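Local coordinates for protein R.MvaI (Kocuria varians, PDB 2OA9) that recognizes its DNA target sequence asymmetrically as a monomer and, as a restriction endonuclease of the PDDEXK clan, probably cleaves it with the help of metal ions, at residues Q130-E135 / V148-D153; F73-T78 / Q156-K161. One frame throughout, in Å; residues are numbered along the deposited sequence.

Contact 1 (Q130-E135 / V148-D153); sequences QVVRLE and VYWSFD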
ATOM      1  N   GLN A 130       3.219 -21.934   1.978  1.00 17.65           N
ATOM      2  CA  GLN A 130       3.371 -20.570   2.475  1.00 18.19           C
ATOM      3  C   GLN A 130       4.196 -19.725   1.537  1.00 16.47           C
ATOM      4  O   GLN A 130       5.134 -19.052   1.955  1.00 15.67           O
ATOM      5  CB  GLN A 130       4.018 -20.560   3.868  1.00 18.92           C
ATOM      6  CG  GLN A 130       3.380 -21.455   4.868  1.00 23.72           C
ATOM      7  CD  GLN A 130       2.588 -20.691   5.869  1.00 29.96           C
ATOM      8  OE1 GLN A 130       3.081 -20.395   6.966  1.00 32.22           O
ATOM      9  NE2 GLN A 130       1.353 -20.349   5.508  1.00 32.22           N
ATOM     10  N   VAL A 131       3.860 -19.775   0.248  1.00 15.79           N
ATOM     11  CA  VAL A 131       4.456 -18.853  -0.722  1.00 14.91           C
ATOM     12  C   VAL A 131       3.362 -18.282  -1.631  1.00 14.28           C
ATOM     13  O   VAL A 131       2.324 -18.860  -1.814  1.00 14.92           O
ATOM     14  CB  VAL A 131       5.573 -19.497  -1.569  1.00 15.25           C
ATOM     15  CG1 VAL A 131       6.620 -20.170  -0.648  1.00 15.97           C
ATOM     16  CG2 VAL A 131       4.998 -20.481  -2.559  1.00 16.31           C
ATOM     17  N   VAL A 132       3.649 -17.123  -2.186  1.00 13.04           N
ATOM     18  CA  VAL A 132       2.806 -16.438  -3.159  1.00 13.00           C
ATOM     19  C   VAL A 132       3.496 -16.578  -4.504  1.00 12.87           C
ATOM     20  O   VAL A 132       4.618 -16.065  -4.674  1.00 13.50           O
ATOM     21  CB  VAL A 132       2.669 -14.947  -2.763  1.00 13.29           C
ATOM     22  CG1 VAL A 132       1.931 -14.148  -3.798  1.00 12.80           C
ATOM     23  CG2 VAL A 132       2.030 -14.815  -1.396  1.00 14.01           C
ATOM     24  N   ARG A 133       2.863 -17.267  -5.448  1.00 12.29           N
ATOM     25  CA  ARG A 133       3.464 -17.572  -6.736  1.00 11.99           C
ATOM     26  C   ARG A 133       2.974 -16.689  -7.850  1.00 12.39           C
ATOM     27  O   ARG A 133       1.778 -16.348  -7.914  1.00 11.86           O
ATOM     28  CB  ARG A 133       3.169 -19.017  -7.134  1.00 12.45           C
ATOM     29  CG  ARG A 133       3.691 -20.028  -6.193  1.00 13.04           C
ATOM     30  CD  ARG A 133       3.493 -21.464  -6.631  1.00 12.72           C
ATOM     31  NE  ARG A 133       4.115 -22.427  -5.711  1.00 14.63           N
ATOM     32  CZ  ARG A 133       5.402 -22.785  -5.747  1.00 13.63           C
ATOM     33  NH1 ARG A 133       6.236 -22.304  -6.663  1.00 16.19           N
ATOM     34  NH2 ARG A 133       5.877 -23.631  -4.842  1.00 18.54           N
ATOM     35  N   LEU A 134       3.907 -16.328  -8.727  1.00 12.69           N
ATOM     36  CA  LEU A 134       3.577 -15.740 -10.028  1.00 12.04           C
ATOM     37  C   LEU A 134       3.415 -16.830 -11.073  1.00 13.52           C
ATOM     38  O   LEU A 134       4.390 -17.492 -11.428  1.00 13.83           O
ATOM     39  CB  LEU A 134       4.670 -14.736 -10.448  1.00 12.81           C
ATOM     40  CG  LEU A 134       4.474 -14.020 -11.786  1.00 13.15           C
ATOM     41  CD1 LEU A 134       3.296 -13.122 -11.692  1.00 12.22           C
ATOM     42  CD2 LEU A 134       5.674 -13.248 -12.131  1.00 15.12           C
ATOM     43  N   GLU A 135       2.196 -16.986 -11.591  1.00 12.34           N
ATOM     44  CA  GLU A 135       1.915 -17.847 -12.701  1.00 12.56           C
ATOM     45  C   GLU A 135       2.033 -17.129 -14.032  1.00 12.78           C
ATOM     46  O   GLU A 135       1.527 -16.007 -14.175  1.00 12.43           O
ATOM     47  CB  GLU A 135       0.487 -18.402 -12.565  1.00 12.63           C
ATOM     48  CG  GLU A 135       0.226 -19.249 -11.330  1.00 13.47           C
ATOM     49  CD  GLU A 135      -1.231 -19.693 -11.198  1.00 15.95           C
ATOM     50  OE1 GLU A 135      -2.167 -18.982 -11.652  1.00 21.72           O
ATOM     51  OE2 GLU A 135      -1.413 -20.762 -10.579  1.00 19.11           O
ATOM     52  N   VAL A 148       8.393 -18.592  -9.739  1.00 13.56           N
ATOM     53  CA  VAL A 148       8.730 -17.343  -9.094  1.00 13.23           C
ATOM     54  C   VAL A 148       7.780 -17.122  -7.922  1.00 13.22           C
ATOM     55  O   VAL A 148       6.554 -17.253  -8.071  1.00 14.81           O
ATOM     56  CB  VAL A 148       8.682 -16.155 -10.114  1.00 15.28           C
ATOM     57  CG1 VAL A 148       8.884 -14.875  -9.387  1.00 16.08           C
ATOM     58  CG2 VAL A 148       9.743 -16.330 -11.229  1.00 15.21           C
ATOM     59  N   TYR A 149       8.333 -16.826  -6.741  1.00 14.45           N
ATOM     60  CA  TYR A 149       7.485 -16.669  -5.556  1.00 13.79           C
ATOM     61  C   TYR A 149       8.073 -15.758  -4.533  1.00 14.22           C
ATOM     62  O   TYR A 149       9.267 -15.486  -4.544  1.00 14.52           O
ATOM     63  CB  TYR A 149       7.109 -18.031  -4.912  1.00 15.05           C
ATOM     64  CG  TYR A 149       8.224 -18.798  -4.204  1.00 16.13           C
ATOM     65  CD1 TYR A 149       8.723 -18.383  -2.984  1.00 18.14           C
ATOM     66  CD2 TYR A 149       8.694 -19.982  -4.735  1.00 20.47           C
ATOM     67  CE1 TYR A 149       9.695 -19.120  -2.315  1.00 17.81           C
ATOM     68  CE2 TYR A 149       9.670 -20.728  -4.085  1.00 19.25           C
ATOM     69  CZ  TYR A 149      10.167 -20.290  -2.884  1.00 20.17           C
ATOM     70  OH  TYR A 149      11.168 -21.045  -2.312  1.00 23.16           O
ATOM     71  N   TRP A 150       7.204 -15.305  -3.651  1.00 14.42           N
ATOM     72  CA  TRP A 150       7.536 -14.540  -2.446  1.00 14.80           C
ATOM     73  C   TRP A 150       7.165 -15.403  -1.282  1.00 15.86           C
ATOM     74  O   TRP A 150       6.029 -15.866  -1.203  1.00 15.89           O
ATOM     75  CB  TRP A 150       6.699 -13.237  -2.346  1.00 14.53           C
ATOM     76  CG  TRP A 150       6.946 -12.208  -3.388  1.00 15.70           C
ATOM     77  CD1 TRP A 150       7.736 -11.102  -3.271  1.00 16.21           C
ATOM     78  CD2 TRP A 150       6.398 -12.165  -4.707  1.00 15.34           C
ATOM     79  NE1 TRP A 150       7.700 -10.358  -4.421  1.00 15.94           N
ATOM     80  CE2 TRP A 150       6.910 -11.006  -5.341  1.00 15.94           C
ATOM     81  CE3 TRP A 150       5.548 -13.001  -5.439  1.00 17.00           C
ATOM     82  CZ2 TRP A 150       6.584 -10.682  -6.654  1.00 18.87           C
ATOM     83  CZ3 TRP A 150       5.222 -12.673  -6.724  1.00 15.82           C
ATOM     84  CH2 TRP A 150       5.736 -11.513  -7.328  1.00 17.98           C
ATOM     85  N   SER A 151       8.073 -15.658  -0.356  1.00 15.45           N
ATOM     86  CA  SER A 151       7.673 -16.387   0.831  1.00 15.73           C
ATOM     87  C   SER A 151       6.768 -15.585   1.746  1.00 15.34           C
ATOM     88  O   SER A 151       6.865 -14.350   1.802  1.00 15.98           O
ATOM     89  CB  SER A 151       8.922 -16.804   1.636  1.00 15.54           C
ATOM     90  OG  SER A 151       9.632 -15.667   2.094  1.00 19.35           O
ATOM     91  N   PHE A 152       5.903 -16.258   2.493  1.00 16.02           N
ATOM     92  CA  PHE A 152       5.081 -15.556   3.470  1.00 17.45           C
ATOM     93  C   PHE A 152       5.969 -14.818   4.482  1.00 18.10           C
ATOM     94  O   PHE A 152       5.633 -13.726   4.895  1.00 18.22           O
ATOM     95  CB  PHE A 152       4.174 -16.514   4.262  1.00 16.32           C
ATOM     96  CG  PHE A 152       2.870 -16.929   3.575  1.00 16.25           C
ATOM     97  CD1 PHE A 152       1.835 -17.479   4.323  1.00 17.67           C
ATOM     98  CD2 PHE A 152       2.686 -16.786   2.219  1.00 17.43           C
ATOM     99  CE1 PHE A 152       0.653 -17.878   3.723  1.00 18.03           C
ATOM    100  CE2 PHE A 152       1.528 -17.206   1.617  1.00 15.99           C
ATOM    101  CZ  PHE A 152       0.500 -17.737   2.357  1.00 18.66           C
ATOM    102  N   ASP A 153       7.089 -15.416   4.888  1.00 19.90           N
ATOM    103  CA  ASP A 153       7.946 -14.776   5.890  1.00 20.45           C
ATOM    104  C   ASP A 153       8.539 -13.472   5.377  1.00 20.27           C
ATOM    105  O   ASP A 153       8.655 -12.510   6.129  1.00 21.84           O
ATOM    106  CB  ASP A 153       9.061 -15.744   6.344  1.00 21.11           C
ATOM    107  CG  ASP A 153       8.527 -16.843   7.244  1.00 25.65           C
ATOM    108  OD1 ASP A 153       9.292 -17.773   7.581  1.00 33.38           O
ATOM    109  OD2 ASP A 153       7.344 -16.858   7.657  1.00 30.61           O
TER
HETATM  110  O   HOH W   1       6.862 -18.053 -12.345  1.00 18.89           O

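Contact 2 (F73-T78 / Q156-K161); sequences FTKSPT and QNQLDK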
ATOM      1  N   PHE A  73       4.254  -1.706   0.315  1.00 13.20           N
ATOM      2  CA  PHE A  73       5.697  -1.930   0.297  1.00 13.85           C
ATOM      3  C   PHE A  73       6.112  -2.405  -1.072  1.00 15.43           C
ATOM      4  O   PHE A  73       5.284  -2.775  -1.893  1.00 14.44           O
ATOM      5  CB  PHE A  73       6.113  -2.955   1.383  1.00 14.40           C
ATOM      6  CG  PHE A  73       5.469  -4.325   1.240  1.00 13.98           C
ATOM      7  CD1 PHE A  73       5.996  -5.294   0.430  1.00 13.94           C
ATOM      8  CD2 PHE A  73       4.313  -4.620   1.937  1.00 15.66           C
ATOM      9  CE1 PHE A  73       5.414  -6.557   0.324  1.00 15.60           C
ATOM     10  CE2 PHE A  73       3.692  -5.851   1.794  1.00 16.58           C
ATOM     11  CZ  PHE A  73       4.243  -6.828   0.985  1.00 16.39           C
ATOM     12  N   THR A  74       7.415  -2.427  -1.307  1.00 16.47           N
ATOM     13  CA  THR A  74       8.007  -3.007  -2.498  1.00 17.87           C
ATOM     14  C   THR A  74       8.927  -4.137  -2.053  1.00 17.54           C
ATOM     15  O   THR A  74       9.601  -4.049  -0.995  1.00 19.82           O
ATOM     16  CB  THR A  74       8.803  -1.953  -3.338  1.00 18.07           C
ATOM     17  OG1 THR A  74       9.799  -1.314  -2.525  1.00 22.82           O
ATOM     18  CG2 THR A  74       7.923  -0.836  -3.796  1.00 18.85           C
ATOM     19  N   LYS A  75       8.951  -5.211  -2.834  1.00 16.74           N
ATOM     20  CA  LYS A  75       9.766  -6.369  -2.504  1.00 17.56           C
ATOM     21  C   LYS A  75       9.856  -7.299  -3.685  1.00 17.73           C
ATOM     22  O   LYS A  75       8.819  -7.730  -4.224  1.00 18.74           O
ATOM     23  CB  LYS A  75       9.220  -7.121  -1.278  1.00 19.16           C
ATOM     24  CG  LYS A  75       9.992  -8.391  -0.843  1.00 21.08           C
ATOM     25  CD  LYS A  75      11.327  -8.038  -0.229  1.00 25.76           C
ATOM     26  CE  LYS A  75      12.029  -9.297   0.220  1.00 26.64           C
ATOM     27  NZ  LYS A  75      12.569 -10.063  -0.939  1.00 29.67           N
ATOM     28  N   SER A  76      11.106  -7.610  -4.030  1.00 19.85           N
ATOM     29  CA  SER A  76      11.431  -8.579  -5.063  1.00 21.53           C
ATOM     30  C   SER A  76      11.142 -10.009  -4.638  1.00 20.42           C
ATOM     31  O   SER A  76      11.142 -10.314  -3.459  1.00 19.97           O
ATOM     32  CB  SER A  76      12.901  -8.456  -5.461  1.00 22.27           C
ATOM     33  OG  SER A  76      13.103  -7.297  -6.252  1.00 27.41           O
ATOM     34  N   PRO A  77      10.891 -10.894  -5.597  1.00 21.05           N
ATOM     35  CA  PRO A  77      10.666 -12.303  -5.261  1.00 21.09           C
ATOM     36  C   PRO A  77      11.752 -12.972  -4.378  1.00 20.30           C
ATOM     37  O   PRO A  77      12.962 -12.657  -4.425  1.00 22.51           O
ATOM     38  CB  PRO A  77      10.551 -12.971  -6.637  1.00 21.04           C
ATOM     39  CG  PRO A  77      10.062 -11.937  -7.506  1.00 21.86           C
ATOM     40  CD  PRO A  77      10.755 -10.677  -7.033  1.00 21.56           C
ATOM     41  N   THR A  78      11.294 -13.833  -3.506  1.00 20.41           N
ATOM     42  CA  THR A  78      12.196 -14.659  -2.692  1.00 21.21           C
ATOM     43  C   THR A  78      13.008 -15.600  -3.594  1.00 20.90           C
ATOM     44  O   THR A  78      14.205 -15.828  -3.336  1.00 22.34           O
ATOM     45  CB  THR A  78      11.351 -15.511  -1.744  1.00 20.80           C
ATOM     46  OG1 THR A  78      10.638 -14.663  -0.851  1.00 25.00           O
ATOM     47  CG2 THR A  78      12.236 -16.405  -0.780  1.00 22.74           C
ATOM     48  N   GLN A 156       5.732 -10.953   5.500  1.00 19.91           N
ATOM     49  CA  GLN A 156       5.544 -10.601   6.900  1.00 21.37           C
ATOM     50  C   GLN A 156       6.586  -9.597   7.392  1.00 21.25           C
ATOM     51  O   GLN A 156       6.238  -8.619   8.060  1.00 20.53           O
ATOM     52  CB  GLN A 156       5.615 -11.845   7.766  1.00 22.49           C
ATOM     53  CG  GLN A 156       5.335 -11.558   9.224  1.00 26.51           C
ATOM     54  CD  GLN A 156       4.317 -12.516   9.784  1.00 31.76           C
ATOM     55  OE1 GLN A 156       3.128 -12.239   9.737  1.00 34.33           O
ATOM     56  NE2 GLN A 156       4.778 -13.669  10.279  1.00 35.63           N
ATOM     57  N   ASN A 157       7.841  -9.816   7.007  1.00 21.01           N
ATOM     58  CA  ASN A 157       8.929  -8.937   7.372  1.00 21.58           C
ATOM     59  C   ASN A 157       8.743  -7.544   6.769  1.00 20.09           C
ATOM     60  O   ASN A 157       8.984  -6.567   7.447  1.00 20.74           O
ATOM     61  CB  ASN A 157      10.282  -9.530   6.939  1.00 21.88           C
ATOM     62  CG  ASN A 157      11.432  -8.578   7.170  1.00 25.67           C
ATOM     63  OD1 ASN A 157      12.061  -8.097   6.226  1.00 31.17           O
ATOM     64  ND2 ASN A 157      11.721  -8.303   8.450  1.00 28.92           N
ATOM     65  N   GLN A 158       8.283  -7.460   5.517  1.00 18.70           N
ATOM     66  CA  GLN A 158       8.001  -6.182   4.889  1.00 18.88           C
ATOM     67  C   GLN A 158       6.907  -5.427   5.609  1.00 18.93           C
ATOM     68  O   GLN A 158       7.005  -4.201   5.848  1.00 19.31           O
ATOM     69  CB  GLN A 158       7.572  -6.400   3.439  1.00 18.55           C
ATOM     70  CG  GLN A 158       8.702  -6.774   2.559  1.00 21.11           C
ATOM     71  CD  GLN A 158       9.745  -5.694   2.536  1.00 24.00           C
ATOM     72  OE1 GLN A 158       9.472  -4.577   2.092  1.00 25.74           O
ATOM     73  NE2 GLN A 158      10.929  -5.994   3.080  1.00 25.00           N
ATOM     74  N   LEU A 159       5.865  -6.155   5.981  1.00 17.83           N
ATOM     75  CA  LEU A 159       4.747  -5.554   6.700  1.00 19.81           C
ATOM     76  C   LEU A 159       5.211  -5.025   8.066  1.00 21.28           C
ATOM     77  O   LEU A 159       4.926  -3.881   8.409  1.00 21.97           O
ATOM     78  CB  LEU A 159       3.587  -6.533   6.865  1.00 19.67           C
ATOM     79  CG  LEU A 159       2.808  -6.898   5.598  1.00 19.82           C
ATOM     80  CD1 LEU A 159       2.008  -8.148   5.883  1.00 20.83           C
ATOM     81  CD2 LEU A 159       1.901  -5.761   5.082  1.00 20.70           C
ATOM     82  N   ASP A 160       5.952  -5.853   8.800  1.00 23.07           N
ATOM     83  CA  ASP A 160       6.547  -5.467  10.084  1.00 24.15           C
ATOM     84  C   ASP A 160       7.432  -4.217   9.965  1.00 24.52           C
ATOM     85  O   ASP A 160       7.410  -3.364  10.852  1.00 25.93           O
ATOM     86  CB  ASP A 160       7.393  -6.613  10.659  1.00 25.01           C
ATOM     87  CG  ASP A 160       6.565  -7.806  11.134  1.00 26.83           C
ATOM     88  OD1 ASP A 160       5.328  -7.705  11.318  1.00 30.52           O
ATOM     89  OD2 ASP A 160       7.100  -8.913  11.368  1.00 31.78           O
ATOM     90  N   LYS A 161       8.208  -4.112   8.895  1.00 23.43           N
ATOM     91  CA  LYS A 161       9.167  -3.022   8.737  1.00 24.03           C
ATOM     92  C   LYS A 161       8.565  -1.754   8.149  1.00 22.75           C
ATOM     93  O   LYS A 161       9.028  -0.663   8.468  1.00 22.63           O
ATOM     94  CB  LYS A 161      10.319  -3.447   7.822  1.00 24.94           C
ATOM     95  CG  LYS A 161      11.598  -3.887   8.503  1.00 27.76           C
ATOM     96  CD  LYS A 161      12.736  -3.965   7.475  1.00 30.74           C
ATOM     97  CE  LYS A 161      12.553  -5.106   6.484  0.50 31.51           C
ATOM     98  NZ  LYS A 161      13.754  -6.002   6.446  0.50 31.85           N
TER

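Contact 1 (Q130-E135 / V148-D153)
V132 and W150 form a hydrogen-bonded pair near the open end of the hairpin of strands 131-138 and 143-151, each strand giving the other one N-H and one C=O. V132 N donates to W150 O in an almost straight bond (173° at the hydrogen), and W150 N returns one to V132 O at 2.9 Å. V132 O also lies near the plane of the indole, at its edge, 3.3 Å from W150 CE3. Toward the hairpin's turn L134 N donates to V148 O, while the return link of the same pair is made through a water, which donates to L134 O at 2.7 Å and accepts from V148 N. At the other end F152 N, in the first turn of a helix, donates to Q130 O from above the carbonyl plane, 37° out of it. The F152 ring, flat and apolar, lies against the backbone of Q130, whose CA sits over its centre at 3.7 Å in a CH-pi contact. On the opposite face of the sheet from V132 and W150, V131 CG1 rests over one face of the Y149 ring, 3.9 Å from its centroid; branching at CB gives the valine a methyl for this ring and, in CG2, a second one for the guanidinium face of R133. The long R133 chain runs beside Y149, NH1 3.9 Å from Y149 CD2; NE forms a salt bridge with D126 of strand 119-126, while NH1 bonds N146 O, earlier in strand 143-151. Buried W150 NE1 is satisfied by K75 O. Strand 131-138 is the central strand of a three-stranded antiparallel sheet, with strand 119-126 along its other edge; a G1 bulge sets Q130 and V131 against D126. Helix 83-91 covers L134 and V148, and L155 of helix 152-162 covers V132 and W150.

Contact 2 (F73-T78 / Q156-K161)
F73 turns one ring face to helix 152-162, where Q158 CB lies 3.7 Å from the ring centroid in a CH-pi contact, 16° off the normal. CG stands between the backbone N and the carbonyl carbon (chi1 60°), on the side where the helix lies. Farther round the ring, F73 CE2 meets the branched tip of L159 through CD2 at 3.7 Å, so a broad apolar plate serves two consecutive helix residues. An alanine here would probably leave Q158 CB and L159 CD2 without the surface they rest on and open a gap between strand and helix. T74 directs its side chain away from the helix and takes part through its carbonyl, beside the amide end of Q158. Next, K75 adds the aliphatic part of its chain: CB is 3.9 Å from Q158 CG, and the two side chains cross at about a right angle. A lysine suits this place because its methylenes can pack while the ammonium group leaves; the chain bends at chi2 (71°), which places CD, and again at chi4, and NZ bonds S76 O at 2.9 Å. Strand 69-74 is an outermost strand of a five-stranded antiparallel sheet and pairs with strand 225-235, from which F232 stacks on F73. L198 of helix 195-204 also packs on F73, while beyond K75 the chain passes to helix 83-91, where P77 touches A83 and N84.

Both contacts are largely buried, but contact 2 lies nearer the centre of the chain than contact 1 and covers less than half as much surface. Contact 1 joins two strands mainly through repeated backbone bonds, with apolar side chains on both faces; contact 2 sets a strand end against a helix and relies on side-chain packing, with no clear hydrogen bond across it. They share helix 152-162, whose first turn belongs to contact 1 and whose later turns belong to contact 2. A probable hydrogen bond from S151 N to T78 OG1 adds a second tie between the two, joining the three-stranded sheet to the chain leaving the five-stranded one.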